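Local coordinates for protein probable FAD-dependent oxidoreductase PA4991 (Pseudomonas aeruginosa PAO1, PDB 5EZ7) that binds one FAD per subunit and probably works as a DAO-family oxidoreductase whose physiological substrate is still unknown, at residues His230-Lys235 with Trp269-Asp274; Pro253-Thr258 with Gly273-Thr278; Ala287-Ala292 with Trp310-Val315. One frame throughout, in Å; residues are numbered along the deposited sequence.

Interaction 1 of 3, residues His230-Lys235 with Trp269-Asp274; sequences HMVMVK and WYLGGD. With FAD (flavin-adenine dinucleotide), chain B.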
loop_
_atom_site.group_PDB
_atom_site.type_symbol
_atom_site.label_atom_id
_atom_site.label_comp_id
_atom_site.label_asym_id
_atom_site.label_seq_id
_atom_site.Cartn_x
_atom_site.Cartn_y
_atom_site.Cartn_z
ATOM N N HIS A 230 11.921 -6.374 -8.534
ATOM C CA HIS A 230 13.155 -6.789 -7.790
ATOM C C HIS A 230 13.785 -5.580 -7.095
ATOM O O HIS A 230 14.679 -4.919 -7.642
ATOM C CB HIS A 230 14.178 -7.398 -8.742
ATOM C CG HIS A 230 15.218 -8.247 -8.074
ATOM N ND1 HIS A 230 16.173 -8.930 -8.790
ATOM C CD2 HIS A 230 15.427 -8.569 -6.777
ATOM C CE1 HIS A 230 16.924 -9.639 -7.969
ATOM N NE2 HIS A 230 16.487 -9.443 -6.740
ATOM N N MET A 231 13.298 -5.297 -5.896
ATOM C CA MET A 231 13.727 -4.145 -5.124
ATOM C C MET A 231 15.052 -4.450 -4.452
ATOM O O MET A 231 15.312 -5.597 -4.122
ATOM C CB MET A 231 12.702 -3.832 -4.031
ATOM C CG MET A 231 11.274 -3.553 -4.498
ATOM S SD MET A 231 11.087 -2.132 -5.578
ATOM C CE MET A 231 11.322 -0.843 -4.348
ATOM N N VAL A 232 15.869 -3.408 -4.218
ATOM C CA VAL A 232 17.179 -3.534 -3.609
ATOM C C VAL A 232 17.178 -2.736 -2.317
ATOM O O VAL A 232 16.605 -1.669 -2.248
ATOM C CB VAL A 232 18.294 -3.021 -4.546
ATOM C CG1 VAL A 232 19.670 -3.241 -3.912
ATOM C CG2 VAL A 232 18.255 -3.764 -5.857
ATOM N N MET A 233 17.812 -3.264 -1.278
ATOM C CA MET A 233 17.939 -2.544 0.003
ATOM C C MET A 233 19.441 -2.419 0.329
ATOM O O MET A 233 20.174 -3.418 0.238
ATOM C CB MET A 233 17.239 -3.296 1.141
ATOM C CG MET A 233 15.722 -3.375 1.060
ATOM S SD MET A 233 14.926 -4.449 2.298
ATOM C CE MET A 233 15.337 -6.056 1.696
ATOM N N VAL A 234 19.885 -1.208 0.701
ATOM C CA VAL A 234 21.239 -0.985 1.232
ATOM C C VAL A 234 21.135 -0.470 2.658
ATOM O O VAL A 234 20.427 0.504 2.910
ATOM C CB VAL A 234 22.015 0.110 0.479
ATOM C CG1 VAL A 234 23.506 -0.040 0.726
ATOM C CG2 VAL A 234 21.707 0.065 -0.976
ATOM N N LYS A 235 21.883 -1.091 3.564
ATOM C CA LYS A 235 21.935 -0.669 4.952
ATOM C C LYS A 235 23.358 -0.215 5.393
ATOM O O LYS A 235 24.310 -0.932 5.258
ATOM C CB LYS A 235 21.453 -1.817 5.832
ATOM C CG LYS A 235 21.456 -1.441 7.311
ATOM C CD LYS A 235 20.641 -2.405 8.185
ATOM C CE LYS A 235 20.804 -1.947 9.641
ATOM N NZ LYS A 235 20.267 -2.886 10.648
ATOM N N TRP A 269 18.399 2.503 2.516
ATOM C CA TRP A 269 17.951 3.059 1.250
ATOM C C TRP A 269 17.278 1.942 0.486
ATOM O O TRP A 269 17.900 0.929 0.196
ATOM C CB TRP A 269 19.130 3.556 0.385
ATOM C CG TRP A 269 19.651 4.913 0.682
ATOM C CD1 TRP A 269 19.051 5.888 1.426
ATOM C CD2 TRP A 269 20.869 5.481 0.181
ATOM N NE1 TRP A 269 19.828 7.019 1.434
ATOM C CE2 TRP A 269 20.951 6.794 0.675
ATOM C CE3 TRP A 269 21.911 4.996 -0.639
ATOM C CZ2 TRP A 269 22.044 7.645 0.378
ATOM C CZ3 TRP A 269 22.996 5.839 -0.931
ATOM C CH2 TRP A 269 23.044 7.145 -0.425
ATOM N N TYR A 270 16.038 2.175 0.115
ATOM C CA TYR A 270 15.204 1.231 -0.588
ATOM C C TYR A 270 15.093 1.717 -2.030
ATOM O O TYR A 270 14.669 2.860 -2.267
ATOM C CB TYR A 270 13.848 1.220 0.115
ATOM C CG TYR A 270 12.899 0.116 -0.231
ATOM C CD1 TYR A 270 13.336 -1.135 -0.612
ATOM C CD2 TYR A 270 11.521 0.312 -0.106
ATOM C CE1 TYR A 270 12.424 -2.156 -0.914
ATOM C CE2 TYR A 270 10.619 -0.692 -0.404
ATOM C CZ TYR A 270 11.073 -1.930 -0.814
ATOM O OH TYR A 270 10.172 -2.944 -1.109
ATOM N N LEU A 271 15.484 0.864 -2.977
ATOM C CA LEU A 271 15.563 1.243 -4.361
ATOM C C LEU A 271 14.539 0.552 -5.233
ATOM O O LEU A 271 14.628 -0.660 -5.449
ATOM C CB LEU A 271 16.951 0.929 -4.933
ATOM C CG LEU A 271 18.241 1.263 -4.175
ATOM C CD1 LEU A 271 19.430 0.878 -5.049
ATOM C CD2 LEU A 271 18.361 2.729 -3.799
ATOM N N GLY A 272 13.633 1.349 -5.798
ATOM C CA GLY A 272 12.716 0.921 -6.873
ATOM C C GLY A 272 13.006 1.649 -8.158
ATOM O O GLY A 272 14.168 2.033 -8.421
ATOM N N GLY A 273 11.959 1.878 -8.948
ATOM C CA GLY A 273 12.098 2.399 -10.292
ATOM C C GLY A 273 12.428 1.344 -11.355
ATOM O O GLY A 273 12.091 0.162 -11.209
ATOM N N ASP A 274 13.086 1.779 -12.417
ATOM C CA ASP A 274 13.338 0.945 -13.585
ATOM C C ASP A 274 14.398 -0.134 -13.303
ATOM O O ASP A 274 14.427 -1.176 -13.964
ATOM C CB ASP A 274 13.791 1.821 -14.780
ATOM C CG ASP A 274 13.964 1.011 -16.097
ATOM O OD1 ASP A 274 12.950 0.719 -16.772
ATOM O OD2 ASP A 274 15.127 0.669 -16.452
HETATM P PA FAD B . -1.957 -5.840 0.000
HETATM O O1A FAD B . -1.136 -4.837 0.742
HETATM O O2A FAD B . -1.298 -6.933 -0.793
HETATM O O5B FAD B . -2.958 -6.471 1.056
HETATM C C5B FAD B . -3.730 -7.623 0.779
HETATM C C4B FAD B . -3.975 -8.288 2.117
HETATM O O4B FAD B . -4.918 -9.359 1.947
HETATM C C3B FAD B . -2.683 -8.864 2.704
HETATM O O3B FAD B . -2.441 -8.348 4.014
HETATM C C2B FAD B . -2.940 -10.360 2.708
HETATM O O2B FAD B . -2.329 -11.069 3.783
HETATM C C1B FAD B . -4.469 -10.437 2.742
HETATM N N9A FAD B . -5.001 -11.682 2.175
HETATM C C8A FAD B . -4.595 -12.284 1.044
HETATM N N7A FAD B . -5.305 -13.408 0.842
HETATM C C5A FAD B . -6.184 -13.527 1.845
HETATM C C6A FAD B . -7.217 -14.502 2.219
HETATM N N6A FAD B . -7.428 -15.561 1.423
HETATM N N1A FAD B . -7.931 -14.284 3.336
HETATM C C2A FAD B . -7.703 -13.209 4.113
HETATM N N3A FAD B . -6.768 -12.278 3.835
HETATM C C4A FAD B . -5.989 -12.390 2.731
HETATM N N1 FAD B . 2.100 2.654 -4.282
HETATM C C2 FAD B . 2.248 3.975 -4.049
HETATM O O2 FAD B . 1.238 4.717 -4.102
HETATM N N3 FAD B . 3.440 4.524 -3.759
HETATM C C4 FAD B . 4.557 3.806 -3.688
HETATM O O4 FAD B . 5.650 4.335 -3.406
HETATM C C4X FAD B . 4.477 2.361 -3.928
HETATM N N5 FAD B . 5.574 1.582 -3.873
HETATM C C5X FAD B . 5.486 0.256 -4.083
HETATM C C6 FAD B . 6.640 -0.513 -4.000
HETATM C C7 FAD B . 6.593 -1.878 -4.205
HETATM C C7M FAD B . 7.848 -2.689 -4.092
HETATM C C8 FAD B . 5.290 -2.530 -4.492
HETATM C C8M FAD B . 5.170 -4.022 -4.713
HETATM C C9 FAD B . 4.146 -1.759 -4.585
HETATM C C9A FAD B . 4.180 -0.379 -4.393
HETATM N N10 FAD B . 3.018 0.440 -4.472
HETATM C C10 FAD B . 3.138 1.813 -4.230
HETATM C "C1'" FAD B . 1.703 -0.117 -4.744
HETATM C "C2'" FAD B . 1.076 -0.510 -3.418
HETATM O "O2'" FAD B . 2.015 -1.187 -2.571
HETATM C "C3'" FAD B . -0.163 -1.367 -3.636
HETATM O "O3'" FAD B . -0.954 -0.775 -4.686
HETATM C "C4'" FAD B . -0.996 -1.456 -2.360
HETATM O "O4'" FAD B . -0.174 -1.561 -1.197
HETATM C "C5'" FAD B . -1.925 -2.655 -2.386
HETATM O "O5'" FAD B . -2.791 -2.600 -1.245
HETATM P P FAD B . -3.793 -3.816 -0.979
HETATM O O1P FAD B . -4.354 -3.671 0.412
HETATM O O2P FAD B . -4.704 -3.868 -2.152
HETATM O O3P FAD B . -2.845 -5.101 -1.121
#

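Interaction 2 of 3, residues Pro253-Thr258 with Gly273-Thr278; sequences PRITVT and GDIAET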
loop_
_atom_site.group_PDB
_atom_site.type_symbol
_atom_site.label_atom_id
_atom_site.label_comp_id
_atom_site.label_asym_id
_atom_site.label_seq_id
_atom_site.Cartn_x
_atom_site.Cartn_y
_atom_site.Cartn_z
ATOM N N PRO A 253 11.255 6.886 -13.804
ATOM C CA PRO A 253 12.465 6.980 -12.976
ATOM C C PRO A 253 13.457 5.849 -13.264
ATOM O O PRO A 253 13.057 4.686 -13.352
ATOM C CB PRO A 253 11.939 6.851 -11.539
ATOM C CG PRO A 253 10.472 7.108 -11.619
ATOM C CD PRO A 253 10.036 6.714 -12.992
ATOM N N ARG A 254 14.720 6.217 -13.410
ATOM C CA ARG A 254 15.864 5.299 -13.524
ATOM C C ARG A 254 15.953 4.474 -12.225
ATOM O O ARG A 254 15.939 3.238 -12.252
ATOM C CB ARG A 254 17.132 6.152 -13.764
ATOM C CG ARG A 254 18.463 5.451 -14.054
ATOM C CD ARG A 254 19.297 6.289 -15.059
ATOM N NE ARG A 254 20.754 6.064 -15.043
ATOM C CZ ARG A 254 21.427 5.108 -15.716
ATOM N NH1 ARG A 254 22.769 5.048 -15.599
ATOM N NH2 ARG A 254 20.793 4.202 -16.485
ATOM N N ILE A 255 16.010 5.188 -11.098
ATOM C CA ILE A 255 15.874 4.633 -9.762
ATOM C C ILE A 255 14.974 5.542 -8.955
ATOM O O ILE A 255 14.907 6.750 -9.231
ATOM C CB ILE A 255 17.222 4.509 -9.023
ATOM C CG1 ILE A 255 17.851 5.888 -8.743
ATOM C CG2 ILE A 255 18.197 3.665 -9.840
ATOM C CD1 ILE A 255 18.929 5.866 -7.667
ATOM N N THR A 256 14.317 4.951 -7.962
ATOM C CA THR A 256 13.476 5.663 -6.980
ATOM C C THR A 256 14.074 5.321 -5.583
ATOM O O THR A 256 14.117 4.155 -5.199
ATOM C CB THR A 256 11.943 5.279 -7.131
ATOM O OG1 THR A 256 11.410 5.848 -8.334
ATOM C CG2 THR A 256 11.075 5.806 -6.002
ATOM N N VAL A 257 14.566 6.335 -4.865
ATOM C CA VAL A 257 15.121 6.130 -3.534
ATOM C C VAL A 257 14.172 6.617 -2.446
ATOM O O VAL A 257 13.716 7.745 -2.478
ATOM C CB VAL A 257 16.463 6.862 -3.318
ATOM C CG1 VAL A 257 17.090 6.483 -1.971
ATOM C CG2 VAL A 257 17.441 6.527 -4.424
ATOM N N THR A 258 13.941 5.764 -1.459
ATOM C CA THR A 258 13.379 6.183 -0.168
ATOM C C THR A 258 14.295 5.730 0.968
ATOM O O THR A 258 14.984 4.712 0.852
ATOM C CB THR A 258 11.950 5.635 -0.011
ATOM O OG1 THR A 258 11.913 4.223 -0.339
ATOM C CG2 THR A 258 11.033 6.380 -0.981
ATOM N N GLY A 273 11.959 1.878 -8.948
ATOM C CA GLY A 273 12.098 2.399 -10.292
ATOM C C GLY A 273 12.428 1.344 -11.355
ATOM O O GLY A 273 12.091 0.162 -11.209
ATOM N N ASP A 274 13.086 1.779 -12.417
ATOM C CA ASP A 274 13.338 0.945 -13.585
ATOM C C ASP A 274 14.398 -0.134 -13.303
ATOM O O ASP A 274 14.427 -1.176 -13.964
ATOM C CB ASP A 274 13.791 1.821 -14.780
ATOM C CG ASP A 274 13.964 1.011 -16.097
ATOM O OD1 ASP A 274 12.950 0.719 -16.772
ATOM O OD2 ASP A 274 15.127 0.669 -16.452
ATOM N N ILE A 275 15.277 0.124 -12.342
ATOM C CA ILE A 275 16.228 -0.887 -11.904
ATOM C C ILE A 275 15.508 -2.114 -11.280
ATOM O O ILE A 275 16.030 -3.225 -11.358
ATOM C CB ILE A 275 17.275 -0.315 -10.916
ATOM C CG1 ILE A 275 18.487 -1.249 -10.817
ATOM C CG2 ILE A 275 16.654 -0.065 -9.539
ATOM C CD1 ILE A 275 19.453 -0.917 -9.699
ATOM N N ALA A 276 14.339 -1.902 -10.671
ATOM C CA ALA A 276 13.548 -2.985 -10.092
ATOM C C ALA A 276 12.546 -3.595 -11.056
ATOM O O ALA A 276 11.903 -4.529 -10.670
ATOM C CB ALA A 276 12.829 -2.499 -8.858
ATOM N N GLU A 277 12.423 -3.107 -12.294
ATOM C CA GLU A 277 11.425 -3.608 -13.271
ATOM C C GLU A 277 11.995 -4.760 -14.079
ATOM O O GLU A 277 12.890 -5.444 -13.593
ATOM C CB GLU A 277 10.910 -2.462 -14.168
ATOM C CG GLU A 277 10.021 -1.487 -13.409
ATOM C CD GLU A 277 8.573 -1.948 -13.249
ATOM O OE1 GLU A 277 8.210 -3.047 -13.722
ATOM O OE2 GLU A 277 7.774 -1.190 -12.644
ATOM N N THR A 278 11.484 -4.982 -15.288
ATOM C CA THR A 278 11.774 -6.163 -16.101
ATOM C C THR A 278 13.247 -6.701 -16.145
ATOM O O THR A 278 13.463 -7.911 -15.963
ATOM C CB THR A 278 11.220 -5.921 -17.532
ATOM O OG1 THR A 278 9.807 -5.656 -17.413
ATOM C CG2 THR A 278 11.396 -7.122 -18.460
#

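Interaction 3 of 3, residues Ala287-Ala292 with Trp310-Val315; sequences AQIAEA and WATLRV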
loop_
_atom_site.group_PDB
_atom_site.type_symbol
_atom_site.label_atom_id
_atom_site.label_comp_id
_atom_site.label_asym_id
_atom_site.label_seq_id
_atom_site.Cartn_x
_atom_site.Cartn_y
_atom_site.Cartn_z
ATOM N N ALA A 287 23.869 -10.169 -9.296
ATOM C CA ALA A 287 23.801 -9.270 -10.451
ATOM C C ALA A 287 22.967 -8.008 -10.148
ATOM O O ALA A 287 23.355 -6.902 -10.514
ATOM C CB ALA A 287 23.242 -10.012 -11.663
ATOM N N GLN A 288 21.842 -8.173 -9.447
ATOM C CA GLN A 288 20.999 -7.014 -9.091
ATOM C C GLN A 288 21.655 -6.082 -8.078
ATOM O O GLN A 288 21.592 -4.859 -8.231
ATOM C CB GLN A 288 19.609 -7.459 -8.614
ATOM C CG GLN A 288 18.665 -6.317 -8.261
ATOM C CD GLN A 288 18.212 -5.487 -9.454
ATOM O OE1 GLN A 288 18.889 -5.395 -10.485
ATOM N NE2 GLN A 288 17.055 -4.878 -9.314
ATOM N N ILE A 289 22.293 -6.669 -7.065
ATOM C CA ILE A 289 23.133 -5.918 -6.133
ATOM C C ILE A 289 24.258 -5.221 -6.860
ATOM O O ILE A 289 24.449 -4.046 -6.674
ATOM C CB ILE A 289 23.668 -6.818 -5.004
ATOM C CG1 ILE A 289 22.517 -7.056 -3.997
ATOM C CG2 ILE A 289 24.899 -6.222 -4.298
ATOM C CD1 ILE A 289 22.715 -8.311 -3.144
ATOM N N ALA A 290 24.976 -5.936 -7.706
ATOM C CA ALA A 290 26.107 -5.342 -8.413
ATOM C C ALA A 290 25.673 -4.153 -9.283
ATOM O O ALA A 290 26.370 -3.142 -9.324
ATOM C CB ALA A 290 26.841 -6.380 -9.242
ATOM N N GLU A 291 24.517 -4.279 -9.939
ATOM C CA GLU A 291 23.915 -3.186 -10.735
ATOM C C GLU A 291 23.583 -1.954 -9.852
ATOM O O GLU A 291 23.910 -0.790 -10.171
ATOM C CB GLU A 291 22.648 -3.704 -11.433
ATOM C CG GLU A 291 21.922 -2.707 -12.316
ATOM C CD GLU A 291 22.752 -2.230 -13.518
ATOM O OE1 GLU A 291 23.570 -3.000 -14.066
ATOM O OE2 GLU A 291 22.607 -1.059 -13.922
ATOM N N ALA A 292 22.962 -2.231 -8.728
ATOM C CA ALA A 292 22.730 -1.221 -7.719
ATOM C C ALA A 292 24.008 -0.524 -7.250
ATOM O O ALA A 292 23.974 0.694 -7.090
ATOM C CB ALA A 292 22.008 -1.814 -6.520
ATOM N N TRP A 310 23.736 -5.380 1.951
ATOM C CA TRP A 310 22.955 -5.383 0.731
ATOM C C TRP A 310 22.042 -6.590 0.704
ATOM O O TRP A 310 22.462 -7.708 0.988
ATOM C CB TRP A 310 23.851 -5.506 -0.486
ATOM C CG TRP A 310 24.814 -4.409 -0.638
ATOM C CD1 TRP A 310 26.064 -4.317 -0.053
ATOM C CD2 TRP A 310 24.666 -3.241 -1.450
ATOM N NE1 TRP A 310 26.677 -3.161 -0.454
ATOM C CE2 TRP A 310 25.839 -2.479 -1.301
ATOM C CE3 TRP A 310 23.648 -2.759 -2.289
ATOM C CZ2 TRP A 310 26.018 -1.261 -1.943
ATOM C CZ3 TRP A 310 23.828 -1.554 -2.928
ATOM C CH2 TRP A 310 25.004 -0.817 -2.753
ATOM N N ALA A 311 20.794 -6.362 0.324
ATOM C CA ALA A 311 19.836 -7.439 0.108
ATOM C C ALA A 311 18.886 -7.051 -1.019
ATOM O O ALA A 311 18.839 -5.898 -1.435
ATOM C CB ALA A 311 19.066 -7.681 1.400
ATOM N N THR A 312 18.122 -7.999 -1.526
ATOM C CA THR A 312 17.086 -7.683 -2.484
ATOM C C THR A 312 15.785 -8.326 -2.062
ATOM O O THR A 312 15.753 -9.190 -1.170
ATOM C CB THR A 312 17.444 -8.098 -3.899
ATOM O OG1 THR A 312 17.180 -9.491 -4.064
ATOM C CG2 THR A 312 18.906 -7.748 -4.205
ATOM N N LEU A 313 14.710 -7.877 -2.697
ATOM C CA LEU A 313 13.393 -8.349 -2.388
ATOM C C LEU A 313 12.570 -8.498 -3.666
ATOM O O LEU A 313 12.449 -7.542 -4.440
ATOM C CB LEU A 313 12.766 -7.311 -1.501
ATOM C CG LEU A 313 11.319 -7.540 -1.099
ATOM C CD1 LEU A 313 11.245 -8.703 -0.114
ATOM C CD2 LEU A 313 10.799 -6.279 -0.480
ATOM N N ARG A 314 12.013 -9.698 -3.880
ATOM C CA ARG A 314 11.146 -10.000 -5.017
ATOM C C ARG A 314 9.725 -9.910 -4.504
ATOM O O ARG A 314 9.417 -10.464 -3.458
ATOM C CB ARG A 314 11.444 -11.383 -5.582
ATOM C CG ARG A 314 12.935 -11.672 -5.681
ATOM C CD ARG A 314 13.285 -12.885 -6.549
ATOM N NE ARG A 314 13.291 -12.395 -7.891
ATOM C CZ ARG A 314 14.316 -12.280 -8.734
ATOM N NH1 ARG A 314 15.525 -12.745 -8.478
ATOM N NH2 ARG A 314 14.075 -11.715 -9.913
ATOM N N VAL A 315 8.870 -9.163 -5.189
ATOM C CA VAL A 315 7.458 -9.083 -4.820
ATOM C C VAL A 315 6.633 -8.741 -6.041
ATOM O O VAL A 315 7.051 -7.969 -6.911
ATOM C CB VAL A 315 7.207 -8.076 -3.672
ATOM C CG1 VAL A 315 7.768 -6.710 -3.978
ATOM C CG2 VAL A 315 5.733 -7.943 -3.325
#

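Interaction 1 of 3, residues His230-Lys235 with Trp269-Asp274
Val232 and Val234 pair with Leu271 and Trp269 through four backbone hydrogen bonds, which make 230-235 and 269-272 antiparallel neighbours in a sheet. Val232 N gives to Leu271 O at 3.3 Å, and Leu271 N returns to Val232 O at 2.9 Å; Val234 and Trp269 exchange a second such couple. Between the two couples Met233 faces Tyr270 as a non-hydrogen-bonded pair, with a CA-H...O contact of 3.5 Å from Met233 CA to Trp269 O.

Apolar contacts are divided between the two faces. Val232, Val234, Leu271 and Trp269 share one, where Val232 CB meets Leu271 CD1 at 4.1 Å and helix 285-299 packs on top through Gln288, Ala292 and Leu296. The sheet is the large mixed one that, as in other DAO-family enzymes, stands beside the Rossmann-type FAD-binding part. Its other face carries Met233 and Tyr270: the two side chains run side by side, Met233 CG 3.7 Å from Tyr270 CD1.

Sulfur and aromatic contacts centre on the Tyr270 ring. The Met231 and Tyr270 side chains cross at about a right angle, and the bend at chi3 (-73°) sets Met231 CE over one face of the ring, 3.9 Å from its centroid, in a CH-pi contact. Met231 CE also rests 3.4 Å from Gly272 CA, in the place a beta carbon would need. SD of Met231 and SD of Met233 both stand obliquely to the ring as Met-aromatic contacts.

Met231 and Tyr270 both belong to the FAD pocket: Met231 CG lies 3.6 Å from the FAD methyl C7M; Tyr270 OH also touches C7M and is hydrogen-bonded to Lys48 O.

Interaction 2 of 3, residues Pro253-Thr258 with Gly273-Thr278
Ile275 sets CG1 anti to its backbone N (chi1 -162°), which leaves CG2 between N and the carbonyl carbon, while Ile255 holds CG2 anti to its own carbonyl carbon; the two CG2 methyls meet at 4.0 Å, the side chains lying side by side. Gly273, at a positive phi of 82°, has no beta carbon, and this lets its CA come within 4.4 Å of Ile255 CA; a beta carbon there would run into Ile255 CA and Thr256 N. Directly after it the backbone turns, Ala276 N bonding back to Gly273 O at 3.1 Å as in a beta turn.

Two amides of this turn reach across. Asp274 N gives to Pro253 O at 3.1 Å, from a position tilted out of the carbonyl plane, and Ile275 N gives to Arg254 O at 3.2 Å, nearly in line with the C=O (169°). A weak third bond runs from Asp274 N to Arg254 O.

The charged ends take no part: Arg254 NH2 is 6.7 Å from Asp274 OD2, and Arg254 forms its salt bridge with Glu295. What holds the turn to residues 253-255 is therefore main-chain amide-to-carbonyl bonding, backed by one isoleucine pair, with no ionic link across it.

Interaction 3 of 3, residues Ala287-Ala292 with Trp310-Val315
Ile289 on the helix and Trp310 on the strand bring their backbones nearest, CA to CA 6.9 Å, where helix 287-292 passes over strand 310-315 with axes 8.7 Å apart and directions 118° apart.

Ile289 carries most of the packing, chiefly on two strand residues, Trp310 and Thr312. Ile289 CG1 touches Thr312 CG2 at 3.7 Å, and its CG2 branch, anti to the backbone N, meets Trp310 CB at 4.0 Å and stands obliquely to the indole, 4.1 Å from Trp310 CG. Further along the helix, Ala292 CB approaches the six-membered end of the same indole, 4.0 Å from Trp310 CZ3. Thr312 turns its two branches to different uses: CG2, anti to the carbonyl carbon, receives Ile289, while OG1 is hydrogen-bonded to His230 NE2. The CG of Gln288 rests more loosely on that threonine methyl, Gln288 CG to Thr312 CG2 4.3 Å.

No hydrogen bond crosses between helix and strand. The side-chain amide of Gln288 is instead taken up by its surroundings, NE2 by Ile275 O and His230 O and OE1 by Arg283 NE, and the Trp310 indole has a cation-pi partner in Arg293.

This is apolar helix-on-sheet packing: helix 285-299 lies across one face of the large mixed sheet, over 309-320, one of its outermost strands, and its neighbours 224-236 and 267-272; further along, 309-320 carries Val315 to the FAD.

From the N terminus, the chain leaves strand 224-236, passes through strand 255-261 and comes back in strand 267-272, where interaction 1 closes a loop of 33 residues. Interaction 2 opens within that loop and closes on the residues following strand 267-272, so the two cross, sharing Gly273 and Asp274. Interaction 3 follows in series, with 17 residues between its two segments, from within helix 285-299 to strand 309-320. Strand 309-320 comes back beside 224-236: Leu313 N bonds to Met231 O at 2.8 Å. Ala276 O, at 2.8 Å from His230 N, ties the turn of interaction 2 to strand 224-236. Together they join four adjacent strands, one turn and one helix.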